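Fructose-2,6-bisphosphatase TIGAR B (Danio rerio, PDB 3E9D) probably hydrolyses fructose-1,6-bisphosphate and fructose-2,6-bisphosphate, lowering the level of the latter, a glycolytic activator, and turning glucose flux toward the pentose phosphate pathway. Local coordinates at residues Met1-Leu6 and Ile224-Arg229; Asn209-Pro214 and Val242-Lys247. All coordinates share one frame; numbering follows the deposited sequence.

Contact 1 (Met1-Leu6 and Ile224-Arg229); sequences MLTFAL and IFTIHR
Ile227 O is gripped by two donors from the start of the chain: the amino group Met1 N at 2.8 Å and the amide Leu2 N at 3.1 Å. The amide lies in the carbonyl plane, whereas the terminal amino group comes in tilted 33° from it. Two consecutive residues thus face one, a classic beta bulge at the chain terminus. Met1 N also lies close to the His228 ring, and the Met1 side chain, bent at chi3, brings its CE beside Arg229 CB.

From there inward, Leu2 with Ile227 and Phe4 with Phe225 are hydrogen-bonded antiparallel pairs, each closed by two backbone bonds. Their side chains share one face of the sheet. Leu2 and Ile227 lie side by side, with Leu2 CB 3.8 Å from Ile227 CG1. Phe4 CG sits between its own backbone N and carbonyl carbon (chi1 70°), and the ring end leans over the neighbouring strand, so that Phe225 CB lies over one ring face, 4.0 Å from the ring centroid, in a CH-pi contact. The two phenyl planes are only 10° apart but slid past each other, with little overlap. Beyond them, Leu6 CB and CD2 both meet Phe225 CE2. Leu2 on this face also packs on Met143 of helix 125-146.

On the other face Thr3 OG1 and Thr226 OG1 are 3.2 Å apart in a hydrogen bond. Ala5 CB meets Ile224 CD1 there at 3.7 Å, and Thr3 CG2 touches Ile224 CG2 between them. Strand 2-10 has strand 177-182 as its other neighbour, so this is where the parallel part of the mixed histidine phosphatase sheet passes into its antiparallel edge, strands 220-230 and 233-246.

Contact 2 (Asn209-Pro214 and Val242-Lys247); sequences NQVFSP and VFINRK
Gln210 and Asn245 cross with their amide planes 81° apart, each reaching over to the other segment's backbone. They tie the end of helix 208-211 to the corner where the last strand of the histidine phosphatase sheet, 233-246, turns through a G1 beta bulge: Asn245 and Arg246 both face Ile220.

The Gln210 chain leaves with CG anti to the backbone N and then bends at chi2. Its NE2 gives an N-H to Ile244 O at 2.9 Å. That oxygen lies in the Gln210 amide plane, although the donor is tilted 34° from the plane of the Ile244 carbonyl. A water lies between the same NE2 and Asn245 O, but so close to that oxygen that the bridge is doubtful.

Asn245 answers in the other direction. Its ND2 bonds both Ser213 O and Ser213 OG, and both acceptors lie near the Asn245 amide plane, which limits rotation of the buried amide. The bond to Ser213 O is bent (130° at the hydrogen), with ND2 above the carbonyl plane. On the backbone side, Asn245 N is held by Ser221 OG.

Under these polar links Ile244 points toward the helix end. Its CG2 comes within 3.4 Å of Val211 O, while its CG1 meets Val211 CG1 only loosely. Val211 itself turns to Val195 of helix 184-197, a residue that binds potassium.

Ser213 OG is in turn anchored by its own segment: it donates to Gln210 O at 2.7 Å, an oxygen that also accepts from Ser213 N.

In the fold
Both contacts use the neighbouring strands 220-230 and 233-246: contact 1 joins the first of them to the N-terminal strand, and contact 2 ties the end of the second to helix 208-211. Their centres are 21 Å apart, yet they touch where Ile224 CG1 packs on Val242 CG2 at 3.7 Å. Contact 1 lies away from the catalytic residues, although strand 2-10 leads directly to His11, the phosphohistidine nucleophile. Contact 2 is closer to the active site, with the side chain of Pro214 about 10 Å from that of Glu89, the inferred proton donor/acceptor, and that of Asn245 about 11 Å from that of His183.

Contact 1 (Met1-Leu6 and Ile224-Arg229)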
ATOM      1  N   MET A   1      15.029 -14.518  -8.530  1.00 27.26           N
ATOM      2  CA  MET A   1      15.252 -14.250  -9.980  1.00 27.10           C
ATOM      3  C   MET A   1      14.646 -12.937 -10.502  1.00 25.54           C
ATOM      4  O   MET A   1      15.170 -12.373 -11.455  1.00 25.15           O
ATOM      5  CB  MET A   1      14.831 -15.435 -10.840  1.00 28.13           C
ATOM      6  CG  MET A   1      13.430 -15.936 -10.635  1.00 32.31           C
ATOM      7  SD  MET A   1      13.152 -17.378 -11.725  1.00 42.31           S
ATOM      8  CE  MET A   1      13.455 -18.724 -10.622  1.00 38.82           C
ATOM      9  N   LEU A   2      13.565 -12.455  -9.887  1.00 23.37           N
ATOM     10  CA  LEU A   2      13.079 -11.111 -10.183  1.00 22.31           C
ATOM     11  C   LEU A   2      13.116 -10.214  -8.951  1.00 21.16           C
ATOM     12  O   LEU A   2      12.641 -10.597  -7.881  1.00 20.95           O
ATOM     13  CB  LEU A   2      11.659 -11.121 -10.774  1.00 22.56           C
ATOM     14  CG  LEU A   2      11.060  -9.729 -11.075  1.00 22.12           C
ATOM     15  CD1 LEU A   2      11.792  -9.031 -12.236  1.00 23.17           C
ATOM     16  CD2 LEU A   2       9.566  -9.833 -11.365  1.00 23.18           C
ATOM     17  N   THR A   3      13.694  -9.030  -9.112  1.00 19.90           N
ATOM     18  CA  THR A   3      13.692  -8.011  -8.072  1.00 19.08           C
ATOM     19  C   THR A   3      12.843  -6.857  -8.563  1.00 18.59           C
ATOM     20  O   THR A   3      13.040  -6.380  -9.677  1.00 18.58           O
ATOM     21  CB  THR A   3      15.108  -7.493  -7.777  1.00 19.41           C
ATOM     22  OG1 THR A   3      15.877  -8.547  -7.206  1.00 20.41           O
ATOM     23  CG2 THR A   3      15.074  -6.294  -6.782  1.00 18.74           C
ATOM     24  N   PHE A   4      11.904  -6.409  -7.734  1.00 17.62           N
ATOM     25  CA  PHE A   4      11.071  -5.258  -8.093  1.00 17.50           C
ATOM     26  C   PHE A   4      10.730  -4.419  -6.862  1.00 17.41           C
ATOM     27  O   PHE A   4      10.692  -4.938  -5.736  1.00 17.01           O
ATOM     28  CB  PHE A   4       9.800  -5.691  -8.857  1.00 17.16           C
ATOM     29  CG  PHE A   4       8.784  -6.431  -8.018  1.00 18.02           C
ATOM     30  CD1 PHE A   4       7.778  -5.734  -7.347  1.00 18.93           C
ATOM     31  CD2 PHE A   4       8.818  -7.827  -7.925  1.00 18.86           C
ATOM     32  CE1 PHE A   4       6.836  -6.408  -6.558  1.00 19.73           C
ATOM     33  CE2 PHE A   4       7.868  -8.529  -7.154  1.00 18.60           C
ATOM     34  CZ  PHE A   4       6.868  -7.804  -6.467  1.00 17.78           C
ATOM     35  N   ALA A   5      10.543  -3.121  -7.090  1.00 16.74           N
ATOM     36  CA  ALA A   5      10.144  -2.185  -6.050  1.00 17.03           C
ATOM     37  C   ALA A   5       8.628  -2.093  -6.016  1.00 17.01           C
ATOM     38  O   ALA A   5       7.956  -2.202  -7.061  1.00 16.88           O
ATOM     39  CB  ALA A   5      10.737  -0.798  -6.328  1.00 17.28           C
ATOM     40  N   LEU A   6       8.090  -1.915  -4.812  1.00 16.64           N
ATOM     41  CA  LEU A   6       6.669  -1.678  -4.648  1.00 16.98           C
ATOM     42  C   LEU A   6       6.472  -0.393  -3.847  1.00 16.83           C
ATOM     43  O   LEU A   6       6.863  -0.335  -2.676  1.00 16.00           O
ATOM     44  CB  LEU A   6       5.998  -2.849  -3.914  1.00 16.97           C
ATOM     45  CG  LEU A   6       4.520  -2.623  -3.597  1.00 16.62           C
ATOM     46  CD1 LEU A   6       3.699  -2.633  -4.882  1.00 16.89           C
ATOM     47  CD2 LEU A   6       3.975  -3.681  -2.616  1.00 15.34           C
ATOM     48  N   ILE A 224      11.194  -3.480  -1.332  1.00 17.57           N
ATOM     49  CA  ILE A 224      11.804  -4.158  -2.456  1.00 17.54           C
ATOM     50  C   ILE A 224      11.633  -5.668  -2.255  1.00 17.82           C
ATOM     51  O   ILE A 224      11.997  -6.212  -1.184  1.00 16.84           O
ATOM     52  CB  ILE A 224      13.325  -3.839  -2.562  1.00 18.13           C
ATOM     53  CG1 ILE A 224      13.614  -2.330  -2.383  1.00 18.27           C
ATOM     54  CG2 ILE A 224      13.894  -4.388  -3.890  1.00 18.65           C
ATOM     55  CD1 ILE A 224      12.857  -1.413  -3.363  1.00 18.49           C
ATOM     56  N   PHE A 225      11.088  -6.335  -3.274  1.00 17.47           N
ATOM     57  CA  PHE A 225      10.850  -7.784  -3.233  1.00 18.43           C
ATOM     58  C   PHE A 225      11.823  -8.507  -4.153  1.00 19.30           C
ATOM     59  O   PHE A 225      12.104  -8.055  -5.267  1.00 19.03           O
ATOM     60  CB  PHE A 225       9.443  -8.104  -3.741  1.00 18.28           C
ATOM     61  CG  PHE A 225       8.341  -7.656  -2.826  1.00 19.42           C
ATOM     62  CD1 PHE A 225       7.723  -8.575  -1.976  1.00 19.21           C
ATOM     63  CD2 PHE A 225       7.912  -6.329  -2.815  1.00 18.51           C
ATOM     64  CE1 PHE A 225       6.675  -8.184  -1.134  1.00 21.35           C
ATOM     65  CE2 PHE A 225       6.885  -5.915  -1.950  1.00 19.62           C
ATOM     66  CZ  PHE A 225       6.257  -6.846  -1.119  1.00 19.64           C
ATOM     67  N   THR A 226      12.334  -9.635  -3.689  1.00 19.66           N
ATOM     68  CA  THR A 226      13.020 -10.559  -4.580  1.00 20.59           C
ATOM     69  C   THR A 226      12.230 -11.857  -4.571  1.00 20.79           C
ATOM     70  O   THR A 226      11.964 -12.423  -3.502  1.00 20.38           O
ATOM     71  CB  THR A 226      14.473 -10.797  -4.150  1.00 20.83           C
ATOM     72  OG1 THR A 226      15.197  -9.566  -4.287  1.00 22.96           O
ATOM     73  CG2 THR A 226      15.123 -11.860  -5.026  1.00 21.44           C
ATOM     74  N   ILE A 227      11.837 -12.304  -5.759  1.00 21.10           N
ATOM     75  CA  ILE A 227      10.994 -13.483  -5.885  1.00 22.06           C
ATOM     76  C   ILE A 227      11.692 -14.582  -6.697  1.00 23.46           C
ATOM     77  O   ILE A 227      12.422 -14.286  -7.663  1.00 22.26           O
ATOM     78  CB  ILE A 227       9.580 -13.160  -6.430  1.00 22.25           C
ATOM     79  CG1 ILE A 227       9.638 -12.537  -7.821  1.00 22.79           C
ATOM     80  CG2 ILE A 227       8.797 -12.205  -5.456  1.00 20.30           C
ATOM     81  CD1 ILE A 227       8.233 -12.448  -8.519  1.00 26.28           C
ATOM     82  N   HIS A 228      11.449 -15.827  -6.262  1.00 25.03           N
ATOM     83  CA  HIS A 228      11.965 -17.066  -6.847  1.00 27.82           C
ATOM     84  C   HIS A 228      10.796 -17.971  -7.234  1.00 27.89           C
ATOM     85  O   HIS A 228       9.736 -17.929  -6.624  1.00 27.34           O
ATOM     86  CB  HIS A 228      12.834 -17.841  -5.825  1.00 27.96           C
ATOM     87  CG  HIS A 228      14.195 -17.253  -5.603  1.00 33.41           C
ATOM     88  ND1 HIS A 228      15.310 -18.030  -5.345  1.00 37.40           N
ATOM     89  CD2 HIS A 228      14.624 -15.962  -5.577  1.00 35.49           C
ATOM     90  CE1 HIS A 228      16.364 -17.243  -5.183  1.00 37.71           C
ATOM     91  NE2 HIS A 228      15.976 -15.985  -5.328  1.00 37.09           N
ATOM     92  N   ARG A 229      11.018 -18.794  -8.248  1.00 29.03           N
ATOM     93  CA  ARG A 229      10.067 -19.808  -8.643  1.00 30.69           C
ATOM     94  C   ARG A 229      10.627 -21.171  -8.269  1.00 31.84           C
ATOM     95  O   ARG A 229      11.764 -21.503  -8.622  1.00 30.84           O
ATOM     96  CB  ARG A 229       9.862 -19.728 -10.144  1.00 30.78           C
ATOM     97  CG  ARG A 229       8.622 -20.376 -10.660  1.00 32.33           C
ATOM     98  CD  ARG A 229       8.237 -19.643 -11.941  1.00 35.94           C
ATOM     99  NE  ARG A 229       7.362 -20.446 -12.762  1.00 37.55           N
ATOM    100  CZ  ARG A 229       6.069 -20.217 -12.914  1.00 40.94           C
ATOM    101  NH1 ARG A 229       5.484 -19.172 -12.317  1.00 41.65           N
ATOM    102  NH2 ARG A 229       5.363 -21.039 -13.683  1.00 41.87           N
TER

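Contact 2 (Asn209-Pro214 and Val242-Lys247)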
ATOM      1  N   ASN A 209       7.884   1.796  15.937  1.00 22.31           N
ATOM      2  CA  ASN A 209       6.666   2.568  16.158  1.00 22.83           C
ATOM      3  C   ASN A 209       6.256   3.256  14.869  1.00 21.80           C
ATOM      4  O   ASN A 209       5.071   3.335  14.570  1.00 21.69           O
ATOM      5  CB  ASN A 209       6.823   3.594  17.275  1.00 23.31           C
ATOM      6  CG  ASN A 209       6.773   2.963  18.652  1.00 27.56           C
ATOM      7  OD1 ASN A 209       6.402   1.787  18.796  1.00 32.12           O
ATOM      8  ND2 ASN A 209       7.116   3.742  19.682  1.00 27.78           N
ATOM      9  N   GLN A 210       7.244   3.735  14.120  1.00 21.02           N
ATOM     10  CA  GLN A 210       6.994   4.302  12.802  1.00 21.38           C
ATOM     11  C   GLN A 210       6.516   3.232  11.823  1.00 20.60           C
ATOM     12  O   GLN A 210       5.523   3.435  11.115  1.00 20.95           O
ATOM     13  CB  GLN A 210       8.232   5.034  12.257  1.00 21.12           C
ATOM     14  CG  GLN A 210       8.075   5.593  10.834  1.00 22.66           C
ATOM     15  CD  GLN A 210       7.015   6.679  10.750  1.00 25.54           C
ATOM     16  OE1 GLN A 210       6.639   7.260  11.766  1.00 24.32           O
ATOM     17  NE2 GLN A 210       6.511   6.941   9.542  1.00 23.34           N
ATOM     18  N   VAL A 211       7.233   2.109  11.764  1.00 19.56           N
ATOM     19  CA  VAL A 211       6.867   0.999  10.859  1.00 18.97           C
ATOM     20  C   VAL A 211       5.386   0.639  10.994  1.00 18.50           C
ATOM     21  O   VAL A 211       4.699   0.437   9.997  1.00 19.20           O
ATOM     22  CB  VAL A 211       7.726  -0.266  11.127  1.00 18.78           C
ATOM     23  CG1 VAL A 211       7.258  -1.418  10.259  1.00 18.67           C
ATOM     24  CG2 VAL A 211       9.193   0.036  10.867  1.00 18.34           C
ATOM     25  N   PHE A 212       4.905   0.556  12.228  1.00 18.51           N
ATOM     26  CA  PHE A 212       3.555   0.086  12.491  1.00 19.50           C
ATOM     27  C   PHE A 212       2.505   1.207  12.689  1.00 19.81           C
ATOM     28  O   PHE A 212       1.372   0.929  13.087  1.00 19.45           O
ATOM     29  CB  PHE A 212       3.562  -0.864  13.701  1.00 19.91           C
ATOM     30  CG  PHE A 212       4.382  -2.119  13.486  1.00 21.06           C
ATOM     31  CD1 PHE A 212       4.134  -2.955  12.390  1.00 20.41           C
ATOM     32  CD2 PHE A 212       5.394  -2.465  14.373  1.00 20.98           C
ATOM     33  CE1 PHE A 212       4.886  -4.131  12.178  1.00 20.69           C
ATOM     34  CE2 PHE A 212       6.165  -3.635  14.165  1.00 22.19           C
ATOM     35  CZ  PHE A 212       5.901  -4.474  13.079  1.00 20.63           C
ATOM     36  N   SER A 213       2.875   2.453  12.388  1.00 19.55           N
ATOM     37  CA  SER A 213       1.972   3.605  12.569  1.00 20.10           C
ATOM     38  C   SER A 213       0.844   3.652  11.519  1.00 20.17           C
ATOM     39  O   SER A 213       0.940   2.995  10.471  1.00 19.91           O
ATOM     40  CB  SER A 213       2.787   4.915  12.564  1.00 20.14           C
ATOM     41  OG  SER A 213       3.386   5.116  11.298  1.00 21.15           O
ATOM     42  N   PRO A 214      -0.251   4.400  11.804  1.00 20.94           N
ATOM     43  CA  PRO A 214      -1.294   4.538  10.780  1.00 21.46           C
ATOM     44  C   PRO A 214      -0.786   5.414   9.616  1.00 22.00           C
ATOM     45  O   PRO A 214       0.007   6.335   9.849  1.00 22.42           O
ATOM     46  CB  PRO A 214      -2.459   5.205  11.521  1.00 22.22           C
ATOM     47  CG  PRO A 214      -1.870   5.843  12.761  1.00 22.10           C
ATOM     48  CD  PRO A 214      -0.519   5.192  13.028  1.00 21.44           C
ATOM     49  N   VAL A 242      12.024  -0.109   2.919  1.00 18.82           N
ATOM     50  CA  VAL A 242      12.860   1.081   2.633  1.00 18.32           C
ATOM     51  C   VAL A 242      12.392   2.274   3.471  1.00 18.55           C
ATOM     52  O   VAL A 242      13.174   2.845   4.226  1.00 19.04           O
ATOM     53  CB  VAL A 242      12.899   1.418   1.115  1.00 18.15           C
ATOM     54  CG1 VAL A 242      13.825   2.600   0.808  1.00 17.59           C
ATOM     55  CG2 VAL A 242      13.314   0.170   0.282  1.00 16.57           C
ATOM     56  N   PHE A 243      11.117   2.640   3.347  1.00 18.26           N
ATOM     57  CA  PHE A 243      10.521   3.680   4.186  1.00 18.06           C
ATOM     58  C   PHE A 243       9.031   3.397   4.348  1.00 18.68           C
ATOM     59  O   PHE A 243       8.429   2.680   3.521  1.00 17.97           O
ATOM     60  CB  PHE A 243      10.812   5.110   3.667  1.00 18.19           C
ATOM     61  CG  PHE A 243      10.424   5.353   2.202  1.00 18.43           C
ATOM     62  CD1 PHE A 243       9.107   5.664   1.858  1.00 16.95           C
ATOM     63  CD2 PHE A 243      11.390   5.303   1.190  1.00 18.10           C
ATOM     64  CE1 PHE A 243       8.738   5.930   0.522  1.00 16.14           C
ATOM     65  CE2 PHE A 243      11.049   5.560  -0.165  1.00 18.10           C
ATOM     66  CZ  PHE A 243       9.722   5.873  -0.499  1.00 18.84           C
ATOM     67  N   ILE A 244       8.453   3.916   5.433  1.00 18.07           N
ATOM     68  CA  ILE A 244       7.057   3.644   5.781  1.00 18.50           C
ATOM     69  C   ILE A 244       6.355   4.951   6.126  1.00 18.82           C
ATOM     70  O   ILE A 244       6.875   5.757   6.914  1.00 18.61           O
ATOM     71  CB  ILE A 244       6.919   2.683   7.010  1.00 18.97           C
ATOM     72  CG1 ILE A 244       7.708   1.376   6.835  1.00 19.54           C
ATOM     73  CG2 ILE A 244       5.427   2.394   7.352  1.00 18.52           C
ATOM     74  CD1 ILE A 244       7.117   0.424   5.842  1.00 20.86           C
ATOM     75  N   ASN A 245       5.178   5.147   5.534  1.00 19.09           N
ATOM     76  CA  ASN A 245       4.300   6.303   5.807  1.00 19.42           C
ATOM     77  C   ASN A 245       4.981   7.666   5.660  1.00 19.50           C
ATOM     78  O   ASN A 245       4.740   8.589   6.447  1.00 19.50           O
ATOM     79  CB  ASN A 245       3.657   6.170   7.187  1.00 19.31           C
ATOM     80  CG  ASN A 245       2.765   4.948   7.299  1.00 19.93           C
ATOM     81  OD1 ASN A 245       2.396   4.337   6.290  1.00 21.61           O
ATOM     82  ND2 ASN A 245       2.396   4.595   8.527  1.00 21.31           N
ATOM     83  N   ARG A 246       5.843   7.778   4.650  1.00 19.56           N
ATOM     84  CA  ARG A 246       6.545   9.022   4.372  1.00 19.85           C
ATOM     85  C   ARG A 246       5.564  10.094   3.843  1.00 20.02           C
ATOM     86  O   ARG A 246       4.728   9.816   2.995  1.00 18.85           O
ATOM     87  CB  ARG A 246       7.675   8.770   3.369  1.00 19.62           C
ATOM     88  CG  ARG A 246       8.429  10.028   2.969  1.00 20.40           C
ATOM     89  CD  ARG A 246       9.555   9.734   2.000  1.00 20.39           C
ATOM     90  NE  ARG A 246      10.667   9.000   2.611  1.00 19.38           N
ATOM     91  CZ  ARG A 246      11.795   8.697   1.970  1.00 19.68           C
ATOM     92  NH1 ARG A 246      11.963   9.078   0.694  1.00 16.80           N
ATOM     93  NH2 ARG A 246      12.771   8.040   2.606  1.00 18.33           N
ATOM     94  N   LYS A 247       5.705  11.319   4.333  1.00 20.41           N
ATOM     95  CA  LYS A 247       4.799  12.395   3.949  1.00 21.76           C
ATOM     96  C   LYS A 247       5.567  13.714   3.785  1.00 21.98           C
ATOM     97  O   LYS A 247       5.034  14.790   4.058  1.00 22.24           O
ATOM     98  CB  LYS A 247       3.655  12.503   4.964  1.00 22.08           C
ATOM     99  CG  LYS A 247       4.132  12.640   6.419  1.00 25.46           C
ATOM    100  CD  LYS A 247       3.022  13.088   7.378  1.00 31.48           C
ATOM    101  CE  LYS A 247       2.260  14.306   6.840  1.00 36.30           C
ATOM    102  NZ  LYS A 247       1.432  15.011   7.887  1.00 40.23           N
TER
HETATM  103  O   HOH W   1       4.296   9.189   8.884  1.00 25.81           O